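PDB 4EV0: transcription regulator, Crp family from Thermus thermophilus, which binds cyclic AMP and, as a homodimer, activates transcription from six promoters in a cAMP-dependent manner through a winged helix-turn-helix DNA-binding domain. Local coordinates for residues L53-L58 with R63-L68; R145-L150 with A206-I211; H167-L172 with E178-V183. All coordinates share one frame; numbering follows the deposited sequence.

Contact 1. Residues L53-L58 with R63-L68; sequences LFRTHL and RTLALL. With CMP (adenosine-3',5'-cyclic-monophosphate), chain G; SO4 (sulfate ion), chain J.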
loop_
_atom_site.group_PDB
_atom_site.type_symbol
_atom_site.label_atom_id
_atom_site.label_comp_id
_atom_site.label_asym_id
_atom_site.label_seq_id
_atom_site.Cartn_x
_atom_site.Cartn_y
_atom_site.Cartn_z
ATOM N N LEU B 53 -3.298 16.712 3.393
ATOM C CA LEU B 53 -2.715 15.770 4.340
ATOM C C LEU B 53 -1.318 15.341 3.894
ATOM O O LEU B 53 -1.080 15.114 2.706
ATOM C CB LEU B 53 -3.581 14.519 4.428
ATOM C CG LEU B 53 -5.057 14.726 4.741
ATOM C CD1 LEU B 53 -5.829 13.435 4.512
ATOM C CD2 LEU B 53 -5.235 15.217 6.173
ATOM N N PHE B 54 -0.405 15.216 4.852
ATOM C CA PHE B 54 0.962 14.792 4.559
ATOM C C PHE B 54 1.640 14.202 5.788
ATOM O O PHE B 54 1.301 14.531 6.922
ATOM C CB PHE B 54 1.810 15.945 4.001
ATOM C CG PHE B 54 1.984 17.115 4.964
ATOM C CD1 PHE B 54 1.054 18.148 5.004
ATOM C CD2 PHE B 54 3.092 17.190 5.802
ATOM C CE1 PHE B 54 1.220 19.245 5.882
ATOM C CE2 PHE B 54 3.265 18.270 6.672
ATOM C CZ PHE B 54 2.323 19.299 6.716
ATOM N N ARG B 55 2.604 13.329 5.543
ATOM C CA ARG B 55 3.420 12.747 6.591
ATOM C C ARG B 55 4.814 13.322 6.460
ATOM O O ARG B 55 5.224 13.743 5.373
ATOM C CB ARG B 55 3.476 11.214 6.451
ATOM C CG ARG B 55 2.276 10.476 7.099
ATOM C CD ARG B 55 2.287 8.956 6.859
ATOM N NE ARG B 55 3.360 8.254 7.555
ATOM C CZ ARG B 55 3.254 7.712 8.767
ATOM N NH1 ARG B 55 2.115 7.806 9.452
ATOM N NH2 ARG B 55 4.291 7.076 9.307
ATOM N N THR B 56 5.557 13.332 7.556
ATOM C CA THR B 56 6.910 13.870 7.532
ATOM C C THR B 56 7.905 12.767 7.875
ATOM O O THR B 56 7.690 11.990 8.806
ATOM C CB THR B 56 7.051 15.100 8.480
ATOM O OG1 THR B 56 6.084 16.086 8.113
ATOM C CG2 THR B 56 8.435 15.724 8.376
ATOM N N HIS B 57 8.977 12.696 7.096
ATOM C CA HIS B 57 10.025 11.704 7.292
ATOM C C HIS B 57 11.317 12.148 6.575
ATOM O O HIS B 57 11.341 13.186 5.904
ATOM C CB HIS B 57 9.550 10.327 6.804
ATOM C CG HIS B 57 9.373 10.231 5.313
ATOM N ND1 HIS B 57 9.533 9.046 4.624
ATOM C CD2 HIS B 57 9.051 11.164 4.386
ATOM C CE1 HIS B 57 9.326 9.258 3.335
ATOM N NE2 HIS B 57 9.037 10.534 3.160
ATOM N N LEU B 58 12.385 11.375 6.743
ATOM C CA LEU B 58 13.644 11.585 6.017
ATOM C C LEU B 58 14.255 12.988 6.190
ATOM O O LEU B 58 14.512 13.693 5.212
ATOM C CB LEU B 58 13.494 11.217 4.528
ATOM C CG LEU B 58 13.165 9.743 4.231
ATOM C CD1 LEU B 58 12.764 9.522 2.775
ATOM C CD2 LEU B 58 14.310 8.803 4.624
ATOM N N ARG B 63 5.667 14.003 2.482
ATOM C CA ARG B 63 5.051 13.187 1.459
ATOM C C ARG B 63 3.549 13.409 1.516
ATOM O O ARG B 63 2.890 12.946 2.441
ATOM C CB ARG B 63 5.384 11.715 1.701
ATOM C CG ARG B 63 4.715 10.762 0.728
ATOM C CD ARG B 63 5.251 9.340 0.874
ATOM N NE ARG B 63 4.930 8.773 2.180
ATOM C CZ ARG B 63 3.797 8.141 2.440
ATOM N NH1 ARG B 63 2.884 8.005 1.485
ATOM N NH2 ARG B 63 3.578 7.645 3.649
ATOM N N THR B 64 3.020 14.141 0.541
ATOM C CA THR B 64 1.595 14.440 0.486
ATOM C C THR B 64 0.772 13.190 0.272
ATOM O O THR B 64 1.089 12.384 -0.608
ATOM C CB THR B 64 1.260 15.408 -0.656
ATOM O OG1 THR B 64 1.904 16.674 -0.425
ATOM C CG2 THR B 64 -0.265 15.597 -0.755
ATOM N N LEU B 65 -0.277 13.016 1.069
ATOM C CA LEU B 65 -1.131 11.838 0.942
ATOM C C LEU B 65 -2.473 12.142 0.277
ATOM O O LEU B 65 -3.051 11.266 -0.362
ATOM C CB LEU B 65 -1.421 11.206 2.294
ATOM C CG LEU B 65 -0.417 11.026 3.431
ATOM C CD1 LEU B 65 -1.165 10.347 4.616
ATOM C CD2 LEU B 65 0.805 10.226 3.003
ATOM N N ALA B 66 -2.982 13.364 0.440
ATOM C CA ALA B 66 -4.290 13.701 -0.117
ATOM C C ALA B 66 -4.567 15.188 -0.170
ATOM O O ALA B 66 -4.127 15.939 0.689
ATOM C CB ALA B 66 -5.415 13.000 0.680
ATOM N N LEU B 67 -5.313 15.590 -1.193
ATOM C CA LEU B 67 -5.958 16.892 -1.239
ATOM C C LEU B 67 -7.456 16.668 -1.121
ATOM O O LEU B 67 -8.056 15.959 -1.926
ATOM C CB LEU B 67 -5.638 17.604 -2.548
ATOM C CG LEU B 67 -4.201 18.115 -2.649
ATOM C CD1 LEU B 67 -3.828 18.452 -4.093
ATOM C CD2 LEU B 67 -4.034 19.318 -1.741
ATOM N N LEU B 68 -8.062 17.258 -0.104
ATOM C CA LEU B 68 -9.468 17.002 0.164
ATOM C C LEU B 68 -10.291 18.248 -0.059
ATOM O O LEU B 68 -9.931 19.338 0.404
ATOM C CB LEU B 68 -9.669 16.497 1.593
ATOM C CG LEU B 68 -8.838 15.269 1.964
ATOM C CD1 LEU B 68 -9.136 14.849 3.385
ATOM C CD2 LEU B 68 -9.084 14.110 0.987
HETATM P P CMP G . -5.844 10.628 11.723
HETATM O O1P CMP G . -6.767 10.939 12.864
HETATM O O2P CMP G . -4.847 9.501 11.878
HETATM O "O5'" CMP G . -5.079 11.967 11.245
HETATM C "C5'" CMP G . -4.562 12.088 9.921
HETATM C "C4'" CMP G . -5.568 11.553 8.961
HETATM O "O4'" CMP G . -5.036 11.397 7.632
HETATM C "C3'" CMP G . -6.043 10.169 9.277
HETATM O "O3'" CMP G . -6.788 10.125 10.478
HETATM C "C2'" CMP G . -6.791 9.821 8.004
HETATM O "O2'" CMP G . -8.019 10.522 7.929
HETATM C "C1'" CMP G . -5.833 10.428 6.963
HETATM N N9 CMP G . -4.955 9.407 6.383
HETATM C C8 CMP G . -4.045 8.655 7.026
HETATM N N7 CMP G . -3.457 7.796 6.146
HETATM C C5 CMP G . -3.999 8.008 4.928
HETATM C C6 CMP G . -3.823 7.462 3.557
HETATM N N6 CMP G . -2.916 6.474 3.321
HETATM N N1 CMP G . -4.604 7.979 2.569
HETATM C C2 CMP G . -5.505 8.948 2.799
HETATM N N3 CMP G . -5.705 9.498 4.020
HETATM C C4 CMP G . -4.995 9.072 5.094
HETATM S S SO4 J . 12.798 8.489 8.573
HETATM O O1 SO4 J . 12.145 7.568 7.637
HETATM O O2 SO4 J . 13.320 7.756 9.722
HETATM O O3 SO4 J . 13.922 9.142 7.916
HETATM O O4 SO4 J . 11.827 9.482 9.045
#

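Contact 2. Residues R145-L150 with A206-I211; sequences RVAYAL and ALLEEI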
loop_
_atom_site.group_PDB
_atom_site.type_symbol
_atom_site.label_atom_id
_atom_site.label_comp_id
_atom_site.label_asym_id
_atom_site.label_seq_id
_atom_site.Cartn_x
_atom_site.Cartn_y
_atom_site.Cartn_z
ATOM N N ARG B 145 14.215 -2.376 -16.586
ATOM C CA ARG B 145 14.251 -3.597 -15.800
ATOM C C ARG B 145 13.951 -4.844 -16.633
ATOM O O ARG B 145 14.566 -5.892 -16.437
ATOM C CB ARG B 145 13.283 -3.485 -14.615
ATOM C CG ARG B 145 13.754 -2.474 -13.581
ATOM C CD ARG B 145 12.921 -2.438 -12.324
ATOM N NE ARG B 145 13.406 -1.362 -11.464
ATOM C CZ ARG B 145 12.973 -1.131 -10.228
ATOM N NH1 ARG B 145 12.036 -1.914 -9.686
ATOM N NH2 ARG B 145 13.479 -0.112 -9.531
ATOM N N VAL B 146 13.017 -4.718 -17.570
ATOM C CA VAL B 146 12.687 -5.818 -18.456
ATOM C C VAL B 146 13.824 -6.068 -19.455
ATOM O O VAL B 146 14.182 -7.215 -19.702
ATOM C CB VAL B 146 11.329 -5.579 -19.143
ATOM C CG1 VAL B 146 11.055 -6.637 -20.194
ATOM C CG2 VAL B 146 10.214 -5.558 -18.081
ATOM N N ALA B 147 14.407 -4.995 -19.987
ATOM C CA ALA B 147 15.554 -5.101 -20.878
ATOM C C ALA B 147 16.689 -5.813 -20.149
ATOM O O ALA B 147 17.276 -6.746 -20.681
ATOM C CB ALA B 147 15.994 -3.727 -21.360
ATOM N N TYR B 148 16.965 -5.401 -18.916
ATOM C CA TYR B 148 18.029 -6.007 -18.114
ATOM C C TYR B 148 17.801 -7.497 -17.882
ATOM O O TYR B 148 18.744 -8.292 -17.953
ATOM C CB TYR B 148 18.104 -5.305 -16.770
ATOM C CG TYR B 148 19.136 -5.842 -15.791
ATOM C CD1 TYR B 148 20.501 -5.719 -16.042
ATOM C CD2 TYR B 148 18.734 -6.429 -14.585
ATOM C CE1 TYR B 148 21.444 -6.184 -15.132
ATOM C CE2 TYR B 148 19.662 -6.891 -13.669
ATOM C CZ TYR B 148 21.016 -6.762 -13.941
ATOM O OH TYR B 148 21.936 -7.225 -13.017
ATOM N N ALA B 149 16.556 -7.871 -17.589
ATOM C CA ALA B 149 16.194 -9.276 -17.470
ATOM C C ALA B 149 16.571 -10.069 -18.742
ATOM O O ALA B 149 17.170 -11.148 -18.671
ATOM C CB ALA B 149 14.696 -9.411 -17.182
ATOM N N LEU B 150 16.201 -9.530 -19.901
ATOM C CA LEU B 150 16.528 -10.132 -21.187
ATOM C C LEU B 150 18.045 -10.200 -21.371
ATOM O O LEU B 150 18.584 -11.202 -21.843
ATOM C CB LEU B 150 15.921 -9.290 -22.306
ATOM C CG LEU B 150 14.415 -9.398 -22.499
ATOM C CD1 LEU B 150 13.914 -8.379 -23.527
ATOM C CD2 LEU B 150 14.074 -10.823 -22.901
ATOM N N ALA B 206 23.058 -4.921 -28.602
ATOM C CA ALA B 206 23.752 -3.742 -28.115
ATOM C C ALA B 206 22.746 -2.682 -27.755
ATOM O O ALA B 206 22.920 -1.969 -26.766
ATOM C CB ALA B 206 24.739 -3.205 -29.168
ATOM N N LEU B 207 21.704 -2.559 -28.570
ATOM C CA LEU B 207 20.687 -1.545 -28.328
ATOM C C LEU B 207 19.899 -1.908 -27.069
ATOM O O LEU B 207 19.476 -1.033 -26.301
ATOM C CB LEU B 207 19.758 -1.424 -29.532
ATOM C CG LEU B 207 18.687 -0.333 -29.464
ATOM C CD1 LEU B 207 19.289 0.961 -28.925
ATOM C CD2 LEU B 207 18.046 -0.104 -30.836
ATOM N N LEU B 208 19.721 -3.211 -26.863
ATOM C CA LEU B 208 19.058 -3.715 -25.674
ATOM C C LEU B 208 19.873 -3.338 -24.439
ATOM O O LEU B 208 19.333 -2.793 -23.477
ATOM C CB LEU B 208 18.895 -5.232 -25.753
ATOM C CG LEU B 208 18.223 -5.852 -24.537
ATOM C CD1 LEU B 208 16.713 -5.593 -24.584
ATOM C CD2 LEU B 208 18.519 -7.361 -24.418
ATOM N N GLU B 209 21.174 -3.615 -24.485
ATOM C CA GLU B 209 22.067 -3.324 -23.372
ATOM C C GLU B 209 22.035 -1.829 -23.086
ATOM O O GLU B 209 22.070 -1.399 -21.935
ATOM C CB GLU B 209 23.489 -3.789 -23.692
ATOM C CG GLU B 209 24.414 -3.899 -22.475
ATOM C CD GLU B 209 25.687 -4.701 -22.761
ATOM O OE1 GLU B 209 26.176 -4.670 -23.918
ATOM O OE2 GLU B 209 26.194 -5.367 -21.826
ATOM N N GLU B 210 21.935 -1.036 -24.142
ATOM C CA GLU B 210 21.808 0.406 -23.979
ATOM C C GLU B 210 20.521 0.748 -23.245
ATOM O O GLU B 210 20.513 1.587 -22.350
ATOM C CB GLU B 210 21.850 1.127 -25.336
ATOM C CG GLU B 210 23.213 1.129 -26.021
ATOM C CD GLU B 210 23.312 2.181 -27.128
ATOM O OE1 GLU B 210 22.257 2.639 -27.624
ATOM O OE2 GLU B 210 24.449 2.557 -27.498
ATOM N N ILE B 211 19.431 0.097 -23.637
ATOM C CA ILE B 211 18.134 0.345 -23.016
ATOM C C ILE B 211 18.120 -0.095 -21.547
ATOM O O ILE B 211 17.544 0.599 -20.706
ATOM C CB ILE B 211 16.968 -0.320 -23.807
ATOM C CG1 ILE B 211 16.833 0.327 -25.189
ATOM C CG2 ILE B 211 15.648 -0.169 -23.050
ATOM C CD1 ILE B 211 15.886 -0.395 -26.123
#

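Contact 3. Residues H167-L172 with E178-V183; sequences HELAAL and ETVSRV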
loop_
_atom_site.group_PDB
_atom_site.type_symbol
_atom_site.label_atom_id
_atom_site.label_comp_id
_atom_site.label_asym_id
_atom_site.label_seq_id
_atom_site.Cartn_x
_atom_site.Cartn_y
_atom_site.Cartn_z
ATOM N N HIS B 167 5.408 -14.406 -18.019
ATOM C CA HIS B 167 5.377 -14.488 -16.557
ATOM C C HIS B 167 6.730 -14.873 -15.954
ATOM O O HIS B 167 7.078 -14.405 -14.867
ATOM C CB HIS B 167 4.220 -15.367 -16.032
ATOM C CG HIS B 167 4.404 -16.841 -16.252
ATOM N ND1 HIS B 167 5.337 -17.590 -15.565
ATOM C CD2 HIS B 167 3.750 -17.709 -17.061
ATOM C CE1 HIS B 167 5.266 -18.849 -15.961
ATOM N NE2 HIS B 167 4.311 -18.947 -16.866
ATOM N N GLU B 168 7.505 -15.692 -16.658
ATOM C CA GLU B 168 8.821 -16.087 -16.158
ATOM C C GLU B 168 9.785 -14.907 -16.266
ATOM O O GLU B 168 10.707 -14.735 -15.460
ATOM C CB GLU B 168 9.368 -17.286 -16.945
ATOM C CG GLU B 168 8.349 -18.391 -17.201
ATOM C CD GLU B 168 8.956 -19.586 -17.944
ATOM O OE1 GLU B 168 8.701 -19.730 -19.164
ATOM O OE2 GLU B 168 9.686 -20.384 -17.305
ATOM N N LEU B 169 9.562 -14.100 -17.291
ATOM C CA LEU B 169 10.330 -12.889 -17.486
ATOM C C LEU B 169 9.931 -11.845 -16.424
ATOM O O LEU B 169 10.778 -11.067 -15.954
ATOM C CB LEU B 169 10.053 -12.387 -18.898
ATOM C CG LEU B 169 11.015 -11.437 -19.569
ATOM C CD1 LEU B 169 12.442 -11.851 -19.287
ATOM C CD2 LEU B 169 10.690 -11.506 -21.040
ATOM N N ALA B 170 8.653 -11.839 -16.041
ATOM C CA ALA B 170 8.174 -10.914 -15.019
ATOM C C ALA B 170 8.768 -11.264 -13.649
ATOM O O ALA B 170 9.140 -10.384 -12.860
ATOM C CB ALA B 170 6.637 -10.902 -14.965
ATOM N N ALA B 171 8.855 -12.558 -13.368
ATOM C CA ALA B 171 9.484 -13.010 -12.139
ATOM C C ALA B 171 10.957 -12.611 -12.154
ATOM O O ALA B 171 11.509 -12.197 -11.136
ATOM C CB ALA B 171 9.321 -14.532 -11.977
ATOM N N LEU B 172 11.586 -12.739 -13.312
ATOM C CA LEU B 172 12.985 -12.358 -13.451
ATOM C C LEU B 172 13.177 -10.871 -13.179
ATOM O O LEU B 172 14.027 -10.499 -12.377
ATOM C CB LEU B 172 13.512 -12.712 -14.845
ATOM C CG LEU B 172 14.856 -13.441 -14.937
ATOM C CD1 LEU B 172 15.871 -12.653 -15.763
ATOM C CD2 LEU B 172 15.414 -13.741 -13.551
ATOM N N GLU B 178 1.642 -8.291 -16.917
ATOM C CA GLU B 178 1.038 -7.298 -17.800
ATOM C C GLU B 178 2.023 -6.236 -18.280
ATOM O O GLU B 178 2.010 -5.858 -19.449
ATOM C CB GLU B 178 -0.169 -6.620 -17.152
ATOM C CG GLU B 178 -0.857 -5.632 -18.094
ATOM C CD GLU B 178 -1.902 -4.774 -17.400
ATOM O OE1 GLU B 178 -2.051 -4.894 -16.161
ATOM O OE2 GLU B 178 -2.570 -3.977 -18.098
ATOM N N THR B 179 2.874 -5.741 -17.387
ATOM C CA THR B 179 3.818 -4.704 -17.803
ATOM C C THR B 179 4.951 -5.284 -18.655
ATOM O O THR B 179 5.475 -4.599 -19.536
ATOM C CB THR B 179 4.362 -3.840 -16.625
ATOM O OG1 THR B 179 4.766 -4.679 -15.538
ATOM C CG2 THR B 179 3.294 -2.857 -16.142
ATOM N N VAL B 180 5.311 -6.545 -18.407
ATOM C CA VAL B 180 6.273 -7.241 -19.252
ATOM C C VAL B 180 5.755 -7.329 -20.686
ATOM O O VAL B 180 6.515 -7.100 -21.643
ATOM C CB VAL B 180 6.659 -8.655 -18.711
ATOM C CG1 VAL B 180 7.169 -9.559 -19.846
ATOM C CG2 VAL B 180 7.721 -8.542 -17.614
ATOM N N SER B 181 4.463 -7.623 -20.834
ATOM C CA SER B 181 3.882 -7.686 -22.173
ATOM C C SER B 181 3.867 -6.298 -22.789
ATOM O O SER B 181 4.185 -6.131 -23.962
ATOM C CB SER B 181 2.475 -8.299 -22.171
ATOM O OG SER B 181 2.505 -9.630 -21.693
ATOM N N ARG B 182 3.506 -5.304 -21.988
ATOM C CA ARG B 182 3.515 -3.920 -22.448
ATOM C C ARG B 182 4.906 -3.509 -22.924
ATOM O O ARG B 182 5.058 -2.920 -23.989
ATOM C CB ARG B 182 3.047 -2.980 -21.338
ATOM C CG ARG B 182 1.571 -3.095 -20.986
ATOM C CD ARG B 182 1.190 -2.087 -19.888
ATOM N NE ARG B 182 1.498 -0.705 -20.276
ATOM C CZ ARG B 182 1.688 0.294 -19.416
ATOM N NH1 ARG B 182 1.614 0.064 -18.108
ATOM N NH2 ARG B 182 1.962 1.521 -19.862
ATOM N N VAL B 183 5.915 -3.829 -22.122
ATOM C CA VAL B 183 7.295 -3.506 -22.464
ATOM C C VAL B 183 7.790 -4.260 -23.694
ATOM O O VAL B 183 8.425 -3.677 -24.576
ATOM C CB VAL B 183 8.256 -3.786 -21.288
ATOM C CG1 VAL B 183 9.715 -3.709 -21.758
ATOM C CG2 VAL B 183 7.996 -2.806 -20.154
#

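Contact 1. Residues L53-L58 with R63-L68
The carbonyl oxygen of Leu53 is gripped by two successive amides of the facing strand: Leu65 N donates to Leu53 O at 2.8 Å, and Ala66 N adds a weak bond to it at 3.4 Å. Two residues facing one make a classic beta bulge, which shifts the antiparallel register by one residue between the Leu53-Ala66 and Phe54-Thr64 pairs. Beyond it, Arg55 and Arg63 exchange both backbone bonds, the shorter from Arg63 N to Arg55 O at 2.9 Å.

Leu53 and Leu65 both belong to the cyclic AMP pocket. Leu53 CD1 lies 3.8 Å from the ribose O4' of the nucleotide and also touches Ala66 CB and Leu68 CD1, while Leu65 brings its CD1 to 3.7 Å from C5 of the adenine. On the same face as Leu53, the Arg55 and Arg63 side chains run alongside each other, both bent at chi3, their guanidinium planes 44° apart. The two guanidinium groups, Arg63 NH2 4.0 Å from Arg55 NE, converge on Asp135 of the second subunit, which forms salt bridges with both.

The two segments form a hairpin at one margin of a four-stranded antiparallel sheet: strand 61-68 is outermost, strand 51-57 is flanked by strand 88-91, and Phe74 of strand 73-74 packs against Leu53 and Leu68.

Contact 2. Residues R145-L150 with A206-I211
Leu208 reaches from helix 205-212 onto helix 139-154 and spreads its two methyl groups over Ala147 and Leu150, one turn apart. From CB the chain runs anti to its own backbone nitrogen (chi1 179°), which carries CG across the interface to 4.1 Å from Ala147 O. There it forks. CD1 comes down on the alanine, 3.8 Å from Ala147 CB and almost as near to Ala147 CA; CD2 turns toward the next turn and meets Leu150 CB at 3.9 Å. The Leu150 side chain crosses that of Leu208 at about a right angle, and its own CD1 also approaches Leu208 CD1.

Ile211, one turn farther along, contributes its CG2 branch, 4.0 Å from Ala147 CB, so that the small alanine methyl is shared by a leucine and an isoleucine. The shortness of that alanine probably helps the helices to approach: the axes of segments 145-150 and 206-211 come to 8.5 Å, their directions 134° apart. All four touching residues are buried, and their side chains meet through apolar atoms, with the Leu208 branch also passing near the carbonyl Ala147 O.

Around this pair, Leu187 of helix 177-189 touches both Leu150 and Ile211, and Val192 lies against Leu208. The packing thus brings the last helix of the chain back onto the first helix of the DNA-binding domain, closing the hydrophobic core of a Crp-type winged helix-turn-helix.

Contact 3. Residues H167-L172 with E178-V183
Segment 167-172 makes up most of helix 166-173, and segment 178-183 lies in the first half of helix 177-189; a short turn joins the two helices into the helix-turn-helix motif predicted to bind DNA. Both are regularly hydrogen-bonded: Ala171 N donates to His167 O, and Arg182 N to Glu178 O, each at 3.0 Å. Their backbones come nearest at Ala170 and Val180, whose CA atoms are 5.9 Å apart, a closeness consistent with the small side chain of Ala170.

Val180 carries the contact from the second helix, and its two methyl groups serve different neighbours. CG1, set anti to the backbone nitrogen (chi1 156°), faces Leu169, lying 4.1 Å from Leu169 CB and about as far from Leu169 CD2; the two side chains cross at a slant. CG2 is turned instead onto Ala170. An alanine in place of Val180 would probably open a gap between the helices, Ala170 losing the methyl that packs on its CA and CB and Leu169 the one beside its CB.

Thr175, in the turn, lies against both Ala170 and Val180. Ala149 of helix 139-154 packs on Leu169 and Val146 of the same helix on Val183, so both helices of the motif lie against it. Their mutual contact is wholly apolar and buried, whereas Glu178 points away from the first helix and is exposed. At the tightest point Val180 CG2 sits 3.5 Å from Ala170 CA and 3.7 Å from Ala170 CB.

Taken together, the three contacts illustrate how chemistry follows place in a two-domain regulator. Contact 1, partly buried, lies in the cyclic-nucleotide-binding domain; it relies on backbone hydrogen bonds and adds ligand-facing leucines and charges answered across the dimer. Contacts 2 and 3 are buried and apolar, with helices meeting through small and branched side chains. These two share one domain and touch each other, Val146 meeting Val180 and Val183, and Leu150 meeting Leu169, so helix 139-154, one side of contact 2, also packs against both helices of contact 3. Contact 1 stands apart from them, its centre 35 Å from that of contact 2 and 32 Å from that of contact 3.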